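Local coordinates for hypothetical protein Atu1540 (Agrobacterium tumefaciens str. C58, PDB 2HWJ), which is of unknown function but probably belongs to the ParB-like nucleases, in the clan that ParB shares with sulfiredoxin, at residues W161-F164 with L165-I169. Sequence-based numbering, arbitrary orientation.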
loop_
_atom_site.group_PDB
_atom_site.type_symbol
_atom_site.label_atom_id
_atom_site.label_comp_id
_atom_site.label_asym_id
_atom_site.label_seq_id
_atom_site.Cartn_x
_atom_site.Cartn_y
_atom_site.Cartn_z
ATOM N N TRP A 161 -1.462 5.251 18.212
ATOM C CA TRP A 161 -2.455 5.772 19.150
ATOM C C TRP A 161 -1.995 5.624 20.600
ATOM O O TRP A 161 -2.160 6.563 21.409
ATOM C CB TRP A 161 -3.811 5.109 18.916
ATOM C CG TRP A 161 -4.473 5.724 17.704
ATOM C CD1 TRP A 161 -4.345 5.329 16.400
ATOM C CD2 TRP A 161 -5.260 6.908 17.683
ATOM N NE1 TRP A 161 -5.028 6.164 15.595
ATOM C CE2 TRP A 161 -5.600 7.150 16.345
ATOM C CE3 TRP A 161 -5.744 7.780 18.686
ATOM C CZ2 TRP A 161 -6.413 8.202 15.961
ATOM C CZ3 TRP A 161 -6.547 8.846 18.309
ATOM C CH2 TRP A 161 -6.882 9.041 16.944
ATOM N N ALA A 162 -1.397 4.479 20.924
ATOM C CA ALA A 162 -0.881 4.307 22.261
ATOM C C ALA A 162 0.219 5.334 22.579
ATOM O O ALA A 162 0.247 5.886 23.646
ATOM C CB ALA A 162 -0.387 2.886 22.474
ATOM N N ASP A 163 1.113 5.616 21.647
ATOM C CA ASP A 163 2.084 6.616 21.943
ATOM C C ASP A 163 1.413 8.024 22.139
ATOM O O ASP A 163 1.716 8.761 23.068
ATOM C CB ASP A 163 3.217 6.569 20.914
ATOM C CG ASP A 163 4.023 7.893 20.876
ATOM O OD1 ASP A 163 4.501 8.341 21.973
ATOM O OD2 ASP A 163 4.180 8.522 19.783
ATOM N N PHE A 164 0.453 8.380 21.307
ATOM C CA PHE A 164 -0.269 9.633 21.484
ATOM C C PHE A 164 -0.861 9.687 22.911
ATOM O O PHE A 164 -0.587 10.611 23.656
ATOM C CB PHE A 164 -1.334 9.693 20.396
ATOM C CG PHE A 164 -2.295 10.857 20.496
ATOM C CD1 PHE A 164 -1.926 12.117 20.091
ATOM C CD2 PHE A 164 -3.609 10.663 20.907
ATOM C CE1 PHE A 164 -2.814 13.159 20.132
ATOM C CE2 PHE A 164 -4.496 11.734 20.951
ATOM C CZ PHE A 164 -4.084 12.959 20.571
ATOM N N LEU A 165 -1.603 8.657 23.323
ATOM C CA LEU A 165 -2.265 8.725 24.575
ATOM C C LEU A 165 -1.219 8.769 25.680
ATOM O O LEU A 165 -1.503 9.347 26.783
ATOM C CB LEU A 165 -3.218 7.578 24.782
ATOM C CG LEU A 165 -4.260 7.400 23.674
ATOM C CD1 LEU A 165 -4.682 5.974 23.600
ATOM C CD2 LEU A 165 -5.479 8.359 23.774
ATOM N N ARG A 166 -0.011 8.227 25.446
ATOM C CA ARG A 166 0.768 7.940 26.637
ATOM C C ARG A 166 1.389 9.188 27.026
ATOM O O ARG A 166 1.778 9.329 28.210
ATOM C CB ARG A 166 1.787 6.830 26.523
ATOM C CG ARG A 166 3.251 7.197 26.627
ATOM C CD ARG A 166 4.082 6.192 25.728
ATOM N NE ARG A 166 3.928 4.855 26.310
ATOM C CZ ARG A 166 3.450 3.787 25.700
ATOM N NH1 ARG A 166 3.138 3.810 24.445
ATOM N NH2 ARG A 166 3.326 2.674 26.384
ATOM N N ARG A 167 1.426 10.126 26.073
ATOM C CA ARG A 167 2.029 11.427 26.380
ATOM C C ARG A 167 1.016 12.414 26.964
ATOM O O ARG A 167 1.343 13.517 27.265
ATOM C CB ARG A 167 2.702 11.996 25.145
ATOM C CG ARG A 167 3.329 10.947 24.275
ATOM C CD ARG A 167 3.868 11.512 22.979
ATOM N NE ARG A 167 5.236 11.906 23.197
ATOM C CZ ARG A 167 6.297 11.391 22.586
ATOM N NH1 ARG A 167 6.168 10.437 21.684
ATOM N NH2 ARG A 167 7.509 11.853 22.891
ATOM N N ARG A 168 -0.210 11.957 27.170
ATOM C CA ARG A 168 -1.353 12.825 27.428
ATOM C C ARG A 168 -2.280 12.312 28.488
ATOM O O ARG A 168 -3.083 13.033 28.969
ATOM C CB ARG A 168 -2.183 12.925 26.164
ATOM C CG ARG A 168 -1.656 13.976 25.251
ATOM C CD ARG A 168 -2.288 13.907 23.906
ATOM N NE ARG A 168 -1.541 14.759 22.987
ATOM C CZ ARG A 168 -0.474 14.359 22.315
ATOM N NH1 ARG A 168 -0.070 13.107 22.465
ATOM N NH2 ARG A 168 0.160 15.184 21.479
ATOM N N ILE A 169 -2.261 11.032 28.795
ATOM C CA ILE A 169 -3.110 10.577 29.854
ATOM C C ILE A 169 -2.187 10.022 30.940
ATOM O O ILE A 169 -1.223 9.292 30.664
ATOM C CB ILE A 169 -4.146 9.577 29.348
ATOM C CG1 ILE A 169 -5.092 10.204 28.315
ATOM C CG2 ILE A 169 -4.962 8.997 30.502
ATOM C CD1 ILE A 169 -6.084 9.136 27.723
#
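R168 folds back over F164 at the C-terminal end of helix 157-166. Its chain runs extended from CG to NE and crosses one face of the F164 ring. R168 CD makes a CH-pi contact, 4.0 Å from the ring centroid. Beyond it the guanidinium passes over the CD1-CE1 rim, its plane 22° from that of the ring, with R168 CZ 3.4 Å from F164 CE1.

One hydrogen bond within the contact helps hold the guanidinium there. R168 NH1 donates in its own guanidinium plane to F164 O at 2.8 Å. Backbone bonds close the helix end. The backbone N of R167 reaches that same oxygen from the opposite face, so two donors grip one carbonyl as the helix ends. One turn back, L165 N still makes a regular helical bond to W161 O (2.9 Å, 166°). R166 N bonds to D163 O at 3.0 Å, an i to i+3 bond, and keeps only a weak one to A162 O.

A salt bridge joins D163 OD1 to R167 NH1 at 2.7 Å. As a hydrogen bond it is weak, and the carboxylate and guanidinium planes stand 72° apart.

The charged ends also face a second subunit: E98 of that subunit pairs with R168 NH2, and its S101 bonds to D163 OD2. Within the chain, R168 NE pairs with E193 and R166 with D134. W161 and A162 pack on helix 135-146, while L165 and I169 lie against helix 178-189.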